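PDB 3PBP: nucleoporin NUP82 from Saccharomyces cerevisiae, which serves as a structural constituent of the nuclear pore complex and, through the N-terminal domain described here, takes part in the interaction with the nucleoporin NUP116. Local coordinates for residues Val36-Asn41 against Leu57-His62; Val90-Trp95 against Asp107-Phe112. The protein carries 1 engineered substitution. One frame throughout, in Å; residues are numbered along the deposited sequence.

Overall arrangement
Both contacts belong to neighbouring four-stranded antiparallel sheets, two blades of the beta-propeller that forms this N-terminal domain, and their centres lie about 11 Å apart. Contact 1 joins a turn to the end of an outer strand and buries 248 Å²; contact 2 pairs two adjacent strands and buries 499 Å². Contact 1 is the more peripheral, with three of seven touching residues buried and two exposed, against four and none of eight. One backbone bond between turn residues and the face of Phe59 carry contact 1, whereas several backbone bonds and a proline-aromatic pair carry contact 2. Between them, Leu57 packs on Phe109, Val36 on Trp95, and Arg61 forms a salt bridge with Asp107.

Contact 1. Residues Val36-Asn41 against Leu57-His62; sequences VFIQDN and LNFSRH
Asn41 and Phe59 meet through backbone and ring together. Phe59 N donates to Asn41 O over 2.8 Å with an N-H...O angle of 161°, and the donor lies nearly in line with the carbonyl. The same oxygen sits above one face of the Phe59 ring, displaced toward the rim near CD2. CG of Phe59 occupies the position between its own backbone N and carbonyl carbon (chi1 58°), which starts the ring back toward the Asn41 backbone. CZ lies 3.5 Å from Asn41 CA, and CE2 3.4 Å from Asn41 C. At the rim of the ring, near its plane, CG2 of Ile38 approaches Phe59 CZ at 4.2 Å, the two side chains crossing at about a right angle. This is the closely packed part of the contact, with Ile38 and Phe59 buried. The Asn41 amide stands steeply to the ring, 76° between planes, with OD1 3.9 Å from Phe59 CE1; that oxygen accepts from the backbone N of Leu65.

The other side is looser and faces solvent. Asp40 turns its carboxylate away, and its backbone O is 4.0 Å from Ser60 OG, too far for a bond. Asn58 and Ser60 organise themselves instead: Asn58 OD1 accepts from Ser60 N at 2.9 Å and from Ser60 OG at 3.0 Å, both from one face of the amide. The first of these bonds makes an Asx turn, which shapes the chain as it leaves strand 55-58.

Asp40 and Asn41, both in left-handed backbone conformations, turn the chain into strand 42-47, which runs between strands 34-39 and 55-58; Leu57 pairs with Ile43 there, and Phe59 packs on Ile43. Ile38 reaches Leu80 of strand 79-83, while Arg61 and His62 turn to Asp107, the last residue of 103-107.

Contact 2. Residues Val90-Trp95 against Asp107-Phe112; sequences VMEVPW and DAFQIF
Val90 and Phe112 begin the pairing: Val90 N donates to Phe112 O at 3.0 Å. In return Val90 O takes two donors, Ile111 N at 2.9 Å and Phe112 N by a weak bond of 3.3 Å, the signature of a classic beta bulge. Beyond it Glu92 N reaches Phe109 O at 3.0 Å with an N-H...O angle of 163°; the CA of Met91 adds a CH...O contact to that oxygen. Gln110 N is satisfied locally by Asp107 O, closing a type I turn. The backbones of Met91 and Val93 bond with Leu80 and Asp78, and Arg61 and His62 hold the Asp107 carboxylate.

Pro94 CG stands 3.7 Å from the Phe109 ring centroid and 9° off its normal, a CH-pi contact over the face. Glu92 OE1 lies in the ring plane at the edge, 3.6 Å from Phe109 CD1, and Ile111 CD1 lies against Glu92 CB. An alanine at Phe109 would probably open a gap between Pro94 and Leu57 and deprive Tyr97 of its edge-to-face partner. Selenomethionine Met91 runs alongside the Gln110 amide.

The polar linkage across the contact is thus backbone to backbone, while the ring takes the proline on a face and the carboxylate oxygen at its electropositive edge.

Contact 1. Residues Val36-Asn41 against Leu57-His62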
ATOM      1  N   VAL A  36     -23.147 -15.671  -0.655  1.00 48.93           N
ATOM      2  CA  VAL A  36     -23.634 -14.624  -1.549  1.00 50.99           C
ATOM      3  C   VAL A  36     -23.224 -15.065  -2.950  1.00 52.32           C
ATOM      4  O   VAL A  36     -22.070 -15.431  -3.189  1.00 51.66           O
ATOM      5  CB  VAL A  36     -23.040 -13.213  -1.234  1.00 50.52           C
ATOM      6  CG1 VAL A  36     -23.521 -12.190  -2.263  1.00 47.77           C
ATOM      7  CG2 VAL A  36     -23.502 -12.752   0.133  1.00 52.09           C
ATOM      8  N   PHE A  37     -24.178 -15.019  -3.870  1.00 54.79           N
ATOM      9  CA  PHE A  37     -23.974 -15.471  -5.241  1.00 58.08           C
ATOM     10  C   PHE A  37     -24.473 -14.436  -6.241  1.00 58.63           C
ATOM     11  O   PHE A  37     -25.641 -14.057  -6.200  1.00 59.57           O
ATOM     12  CB  PHE A  37     -24.748 -16.782  -5.405  1.00 60.16           C
ATOM     13  CG  PHE A  37     -24.511 -17.487  -6.705  1.00 64.33           C
ATOM     14  CD1 PHE A  37     -23.286 -18.077  -6.985  1.00 65.66           C
ATOM     15  CD2 PHE A  37     -25.540 -17.619  -7.630  1.00 65.68           C
ATOM     16  CE1 PHE A  37     -23.095 -18.791  -8.165  1.00 65.95           C
ATOM     17  CE2 PHE A  37     -25.356 -18.330  -8.807  1.00 66.45           C
ATOM     18  CZ  PHE A  37     -24.129 -18.918  -9.073  1.00 66.30           C
ATOM     19  N   ILE A  38     -23.599 -13.967  -7.126  1.00 59.99           N
ATOM     20  CA  ILE A  38     -24.001 -12.977  -8.134  1.00 61.77           C
ATOM     21  C   ILE A  38     -24.049 -13.594  -9.537  1.00 64.41           C
ATOM     22  O   ILE A  38     -23.094 -14.240  -9.988  1.00 64.65           O
ATOM     23  CB  ILE A  38     -23.058 -11.754  -8.158  1.00 59.89           C
ATOM     24  CG1 ILE A  38     -23.115 -11.035  -6.814  1.00 59.80           C
ATOM     25  CG2 ILE A  38     -23.478 -10.797  -9.267  1.00 58.78           C
ATOM     26  CD1 ILE A  38     -22.349  -9.751  -6.793  1.00 60.13           C
ATOM     27  N   GLN A  39     -25.170 -13.384 -10.224  1.00 66.41           N
ATOM     28  CA  GLN A  39     -25.376 -13.939 -11.562  1.00 67.57           C
ATOM     29  C   GLN A  39     -26.542 -13.230 -12.269  1.00 68.38           C
ATOM     30  O   GLN A  39     -27.633 -13.082 -11.701  1.00 68.70           O
ATOM     31  CB  GLN A  39     -25.638 -15.435 -11.416  1.00 68.16           C
ATOM     32  CG  GLN A  39     -26.348 -16.112 -12.553  1.00 69.82           C
ATOM     33  CD  GLN A  39     -26.550 -17.585 -12.254  1.00 72.40           C
ATOM     34  OE1 GLN A  39     -25.588 -18.374 -12.239  1.00 73.00           O
ATOM     35  NE2 GLN A  39     -27.799 -17.965 -11.983  1.00 72.21           N
ATOM     36  N   ASP A  40     -26.296 -12.785 -13.500  1.00 68.34           N
ATOM     37  CA  ASP A  40     -27.296 -12.065 -14.290  1.00 69.08           C
ATOM     38  C   ASP A  40     -27.763 -10.793 -13.608  1.00 67.87           C
ATOM     39  O   ASP A  40     -28.940 -10.448 -13.657  1.00 69.01           O
ATOM     40  CB  ASP A  40     -28.523 -12.935 -14.572  1.00 72.70           C
ATOM     41  CG  ASP A  40     -28.205 -14.116 -15.471  1.00 77.69           C
ATOM     42  OD1 ASP A  40     -27.329 -13.954 -16.366  1.00 79.12           O
ATOM     43  OD2 ASP A  40     -28.840 -15.192 -15.290  1.00 77.74           O
ATOM     44  N   ASN A  41     -26.834 -10.092 -12.981  1.00 66.34           N
ATOM     45  CA  ASN A  41     -27.161  -8.856 -12.286  1.00 66.41           C
ATOM     46  C   ASN A  41     -28.165  -9.050 -11.162  1.00 65.31           C
ATOM     47  O   ASN A  41     -28.966  -8.162 -10.876  1.00 65.61           O
ATOM     48  CB  ASN A  41     -27.678  -7.806 -13.264  1.00 66.59           C
ATOM     49  CG  ASN A  41     -26.656  -7.460 -14.326  1.00 68.51           C
ATOM     50  OD1 ASN A  41     -25.531  -7.058 -14.022  1.00 69.99           O
ATOM     51  ND2 ASN A  41     -27.041  -7.614 -15.579  1.00 68.82           N
ATOM     52  N   LEU A  57     -32.269 -10.125  -5.262  1.00 63.23           N
ATOM     53  CA  LEU A  57     -32.438  -8.699  -5.441  1.00 62.82           C
ATOM     54  C   LEU A  57     -31.794  -8.358  -6.765  1.00 63.09           C
ATOM     55  O   LEU A  57     -30.587  -8.182  -6.845  1.00 63.80           O
ATOM     56  CB  LEU A  57     -31.751  -7.917  -4.329  1.00 63.68           C
ATOM     57  CG  LEU A  57     -31.755  -6.409  -4.584  1.00 64.01           C
ATOM     58  CD1 LEU A  57     -33.202  -5.926  -4.659  1.00 62.91           C
ATOM     59  CD2 LEU A  57     -30.985  -5.684  -3.480  1.00 63.93           C
ATOM     60  N   ASN A  58     -32.612  -8.283  -7.806  1.00 63.73           N
ATOM     61  CA  ASN A  58     -32.141  -7.958  -9.141  1.00 63.36           C
ATOM     62  C   ASN A  58     -31.763  -6.489  -9.170  1.00 63.79           C
ATOM     63  O   ASN A  58     -32.579  -5.629  -8.842  1.00 64.10           O
ATOM     64  CB  ASN A  58     -33.241  -8.225 -10.168  1.00 63.58           C
ATOM     65  CG  ASN A  58     -32.774  -8.009 -11.577  1.00 64.85           C
ATOM     66  OD1 ASN A  58     -32.463  -6.884 -11.972  1.00 65.75           O
ATOM     67  ND2 ASN A  58     -32.703  -9.091 -12.351  1.00 65.29           N
ATOM     68  N   PHE A  59     -30.525  -6.196  -9.560  1.00 63.86           N
ATOM     69  CA  PHE A  59     -30.069  -4.815  -9.601  1.00 63.50           C
ATOM     70  C   PHE A  59     -29.774  -4.285 -10.999  1.00 63.41           C
ATOM     71  O   PHE A  59     -29.143  -3.239 -11.131  1.00 64.33           O
ATOM     72  CB  PHE A  59     -28.844  -4.640  -8.685  1.00 62.25           C
ATOM     73  CG  PHE A  59     -27.679  -5.531  -9.033  1.00 62.83           C
ATOM     74  CD1 PHE A  59     -26.759  -5.150 -10.004  1.00 63.14           C
ATOM     75  CD2 PHE A  59     -27.496  -6.753  -8.383  1.00 62.70           C
ATOM     76  CE1 PHE A  59     -25.669  -5.971 -10.319  1.00 62.02           C
ATOM     77  CE2 PHE A  59     -26.411  -7.579  -8.693  1.00 61.82           C
ATOM     78  CZ  PHE A  59     -25.499  -7.186  -9.661  1.00 61.58           C
ATOM     79  N   SER A  60     -30.244  -4.993 -12.027  1.00 63.23           N
ATOM     80  CA  SER A  60     -30.053  -4.580 -13.422  1.00 64.35           C
ATOM     81  C   SER A  60     -30.491  -3.138 -13.613  1.00 64.74           C
ATOM     82  O   SER A  60     -29.883  -2.379 -14.365  1.00 64.78           O
ATOM     83  CB  SER A  60     -30.877  -5.456 -14.361  1.00 63.34           C
ATOM     84  OG  SER A  60     -30.534  -6.820 -14.222  1.00 67.27           O
ATOM     85  N   ARG A  61     -31.558  -2.771 -12.923  1.00 66.26           N
ATOM     86  CA  ARG A  61     -32.101  -1.426 -12.994  1.00 67.51           C
ATOM     87  C   ARG A  61     -31.080  -0.380 -12.565  1.00 65.49           C
ATOM     88  O   ARG A  61     -31.163   0.767 -12.966  1.00 65.25           O
ATOM     89  CB  ARG A  61     -33.332  -1.324 -12.094  1.00 71.30           C
ATOM     90  CG  ARG A  61     -34.274  -0.186 -12.457  1.00 76.11           C
ATOM     91  CD  ARG A  61     -34.637   0.619 -11.230  1.00 78.97           C
ATOM     92  NE  ARG A  61     -34.989  -0.241 -10.107  1.00 81.52           N
ATOM     93  CZ  ARG A  61     -35.238   0.210  -8.878  1.00 83.93           C
ATOM     94  NH1 ARG A  61     -35.171   1.517  -8.631  1.00 82.93           N
ATOM     95  NH2 ARG A  61     -35.550  -0.643  -7.898  1.00 84.48           N
ATOM     96  N   HIS A  62     -30.115  -0.787 -11.747  1.00 65.53           N
ATOM     97  CA  HIS A  62     -29.086   0.126 -11.251  1.00 64.42           C
ATOM     98  C   HIS A  62     -27.718  -0.097 -11.877  1.00 62.78           C
ATOM     99  O   HIS A  62     -26.913   0.828 -11.962  1.00 62.99           O
ATOM    100  CB  HIS A  62     -28.967  -0.010  -9.739  1.00 66.08           C
ATOM    101  CG  HIS A  62     -30.177   0.463  -9.002  1.00 70.02           C
ATOM    102  ND1 HIS A  62     -30.503   1.799  -8.886  1.00 71.62           N
ATOM    103  CD2 HIS A  62     -31.155  -0.220  -8.361  1.00 70.70           C
ATOM    104  CE1 HIS A  62     -31.629   1.919  -8.204  1.00 72.26           C
ATOM    105  NE2 HIS A  62     -32.046   0.707  -7.874  1.00 72.95           N
TER

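Contact 2. Residues Val90-Trp95 against Asp107-Phe112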
ATOM      1  N   VAL A  90     -21.550   0.461  -4.380  1.00 57.23           N
ATOM      2  CA  VAL A  90     -21.528  -0.264  -3.126  1.00 57.49           C
ATOM      3  C   VAL A  90     -22.968  -0.631  -2.775  1.00 59.41           C
ATOM      4  O   VAL A  90     -23.825   0.241  -2.594  1.00 59.42           O
ATOM      5  CB  VAL A  90     -20.890   0.551  -2.001  1.00 56.90           C
ATOM      6  CG1 VAL A  90     -21.024  -0.193  -0.680  1.00 56.26           C
ATOM      7  CG2 VAL A  90     -19.424   0.777  -2.312  1.00 55.59           C
HETATM    8  N   MSE A  91     -23.226  -1.936  -2.707  1.00 60.78           N
HETATM    9  CA  MSE A  91     -24.549  -2.447  -2.396  1.00 61.33           C
HETATM   10  C   MSE A  91     -24.595  -3.229  -1.103  1.00 59.74           C
HETATM   11  O   MSE A  91     -23.644  -3.917  -0.739  1.00 59.57           O
HETATM   12  CB  MSE A  91     -25.036  -3.326  -3.530  1.00 65.53           C
HETATM   13  CG  MSE A  91     -25.369  -2.545  -4.761  1.00 73.48           C
HETATM   14 SE   MSE A  91     -25.791  -3.671  -6.271  1.00 91.13          SE
HETATM   15  CE  MSE A  91     -25.263  -2.477  -7.706  1.00 81.42           C
ATOM     16  N   GLU A  92     -25.731  -3.128  -0.426  1.00 57.71           N
ATOM     17  CA  GLU A  92     -25.944  -3.805   0.836  1.00 56.67           C
ATOM     18  C   GLU A  92     -26.673  -5.119   0.608  1.00 55.78           C
ATOM     19  O   GLU A  92     -27.764  -5.125   0.046  1.00 55.86           O
ATOM     20  CB  GLU A  92     -26.771  -2.896   1.744  1.00 57.78           C
ATOM     21  CG  GLU A  92     -26.957  -3.391   3.160  1.00 62.41           C
ATOM     22  CD  GLU A  92     -27.655  -2.369   4.042  1.00 65.08           C
ATOM     23  OE1 GLU A  92     -28.871  -2.145   3.862  1.00 66.30           O
ATOM     24  OE2 GLU A  92     -26.982  -1.778   4.916  1.00 67.05           O
ATOM     25  N   VAL A  93     -26.070  -6.236   1.010  1.00 55.47           N
ATOM     26  CA  VAL A  93     -26.733  -7.537   0.867  1.00 54.28           C
ATOM     27  C   VAL A  93     -27.917  -7.480   1.839  1.00 55.70           C
ATOM     28  O   VAL A  93     -27.734  -7.270   3.039  1.00 56.39           O
ATOM     29  CB  VAL A  93     -25.804  -8.691   1.253  1.00 51.31           C
ATOM     30  CG1 VAL A  93     -26.560  -9.987   1.215  1.00 50.61           C
ATOM     31  CG2 VAL A  93     -24.638  -8.746   0.301  1.00 51.36           C
ATOM     32  N   PRO A  94     -29.147  -7.663   1.334  1.00 55.46           N
ATOM     33  CA  PRO A  94     -30.373  -7.616   2.139  1.00 55.41           C
ATOM     34  C   PRO A  94     -30.579  -8.714   3.176  1.00 54.75           C
ATOM     35  O   PRO A  94     -31.660  -9.291   3.257  1.00 56.21           O
ATOM     36  CB  PRO A  94     -31.480  -7.623   1.085  1.00 55.13           C
ATOM     37  CG  PRO A  94     -30.778  -7.211  -0.187  1.00 55.46           C
ATOM     38  CD  PRO A  94     -29.475  -7.920  -0.069  1.00 54.65           C
ATOM     39  N   TRP A  95     -29.560  -9.004   3.973  1.00 53.30           N
ATOM     40  CA  TRP A  95     -29.704 -10.037   4.992  1.00 53.81           C
ATOM     41  C   TRP A  95     -30.854  -9.625   5.895  1.00 56.69           C
ATOM     42  O   TRP A  95     -30.893  -8.487   6.371  1.00 56.13           O
ATOM     43  CB  TRP A  95     -28.443 -10.155   5.856  1.00 48.70           C
ATOM     44  CG  TRP A  95     -27.215 -10.573   5.131  1.00 45.34           C
ATOM     45  CD1 TRP A  95     -26.107  -9.808   4.881  1.00 43.04           C
ATOM     46  CD2 TRP A  95     -26.944 -11.866   4.584  1.00 42.80           C
ATOM     47  NE1 TRP A  95     -25.162 -10.549   4.214  1.00 42.29           N
ATOM     48  CE2 TRP A  95     -25.650 -11.815   4.015  1.00 42.71           C
ATOM     49  CE3 TRP A  95     -27.669 -13.057   4.512  1.00 39.60           C
ATOM     50  CZ2 TRP A  95     -25.065 -12.915   3.394  1.00 41.85           C
ATOM     51  CZ3 TRP A  95     -27.091 -14.148   3.898  1.00 41.05           C
ATOM     52  CH2 TRP A  95     -25.799 -14.070   3.341  1.00 42.88           C
ATOM     53  N   ASP A 107     -34.022   0.370  -3.700  1.00 79.58           N
ATOM     54  CA  ASP A 107     -33.072   1.436  -3.975  1.00 78.40           C
ATOM     55  C   ASP A 107     -32.331   1.747  -2.692  1.00 76.93           C
ATOM     56  O   ASP A 107     -31.256   2.349  -2.707  1.00 76.63           O
ATOM     57  CB  ASP A 107     -33.796   2.685  -4.477  1.00 80.65           C
ATOM     58  CG  ASP A 107     -34.515   2.451  -5.791  1.00 82.06           C
ATOM     59  OD1 ASP A 107     -34.466   1.305  -6.288  1.00 81.46           O
ATOM     60  OD2 ASP A 107     -35.127   3.410  -6.324  1.00 83.60           O
ATOM     61  N   ALA A 108     -32.925   1.335  -1.578  1.00 74.74           N
ATOM     62  CA  ALA A 108     -32.327   1.554  -0.270  1.00 73.24           C
ATOM     63  C   ALA A 108     -31.005   0.795  -0.181  1.00 71.35           C
ATOM     64  O   ALA A 108     -30.099   1.193   0.546  1.00 70.40           O
ATOM     65  CB  ALA A 108     -33.276   1.074   0.823  1.00 74.18           C
ATOM     66  N   PHE A 109     -30.911  -0.298  -0.935  1.00 68.94           N
ATOM     67  CA  PHE A 109     -29.723  -1.130  -0.941  1.00 66.83           C
ATOM     68  C   PHE A 109     -28.591  -0.597  -1.802  1.00 65.67           C
ATOM     69  O   PHE A 109     -27.516  -1.192  -1.857  1.00 66.46           O
ATOM     70  CB  PHE A 109     -30.097  -2.546  -1.356  1.00 67.06           C
ATOM     71  CG  PHE A 109     -31.061  -3.204  -0.408  1.00 68.18           C
ATOM     72  CD1 PHE A 109     -30.793  -3.233   0.959  1.00 67.59           C
ATOM     73  CD2 PHE A 109     -32.245  -3.766  -0.872  1.00 68.57           C
ATOM     74  CE1 PHE A 109     -31.681  -3.808   1.844  1.00 66.89           C
ATOM     75  CE2 PHE A 109     -33.143  -4.343   0.010  1.00 68.48           C
ATOM     76  CZ  PHE A 109     -32.856  -4.363   1.374  1.00 68.13           C
ATOM     77  N   GLN A 110     -28.830   0.522  -2.474  1.00 63.19           N
ATOM     78  CA  GLN A 110     -27.797   1.139  -3.283  1.00 60.64           C
ATOM     79  C   GLN A 110     -27.253   2.166  -2.315  1.00 60.05           C
ATOM     80  O   GLN A 110     -27.854   3.214  -2.086  1.00 60.61           O
ATOM     81  CB  GLN A 110     -28.390   1.806  -4.527  1.00 59.65           C
ATOM     82  CG  GLN A 110     -29.026   0.845  -5.514  1.00 59.91           C
ATOM     83  CD  GLN A 110     -28.087  -0.287  -5.951  1.00 61.51           C
ATOM     84  OE1 GLN A 110     -26.990  -0.046  -6.481  1.00 60.79           O
ATOM     85  NE2 GLN A 110     -28.524  -1.532  -5.735  1.00 59.15           N
ATOM     86  N   ILE A 111     -26.104   1.856  -1.741  1.00 59.17           N
ATOM     87  CA  ILE A 111     -25.516   2.715  -0.737  1.00 58.29           C
ATOM     88  C   ILE A 111     -24.543   3.809  -1.164  1.00 58.78           C
ATOM     89  O   ILE A 111     -24.503   4.883  -0.536  1.00 59.46           O
ATOM     90  CB  ILE A 111     -24.864   1.835   0.327  1.00 58.11           C
ATOM     91  CG1 ILE A 111     -25.947   0.954   0.944  1.00 57.84           C
ATOM     92  CG2 ILE A 111     -24.169   2.678   1.374  1.00 56.11           C
ATOM     93  CD1 ILE A 111     -25.439   0.029   2.018  1.00 63.04           C
ATOM     94  N   PHE A 112     -23.769   3.569  -2.221  1.00 57.18           N
ATOM     95  CA  PHE A 112     -22.788   4.570  -2.646  1.00 55.42           C
ATOM     96  C   PHE A 112     -22.390   4.416  -4.102  1.00 55.93           C
ATOM     97  O   PHE A 112     -22.345   3.295  -4.630  1.00 55.54           O
ATOM     98  CB  PHE A 112     -21.544   4.445  -1.760  1.00 53.90           C
ATOM     99  CG  PHE A 112     -20.373   5.278  -2.209  1.00 51.92           C
ATOM    100  CD1 PHE A 112     -20.213   6.586  -1.754  1.00 50.19           C
ATOM    101  CD2 PHE A 112     -19.404   4.737  -3.053  1.00 50.08           C
ATOM    102  CE1 PHE A 112     -19.115   7.341  -2.122  1.00 46.54           C
ATOM    103  CE2 PHE A 112     -18.302   5.484  -3.430  1.00 48.97           C
ATOM    104  CZ  PHE A 112     -18.157   6.796  -2.959  1.00 47.92           C
TER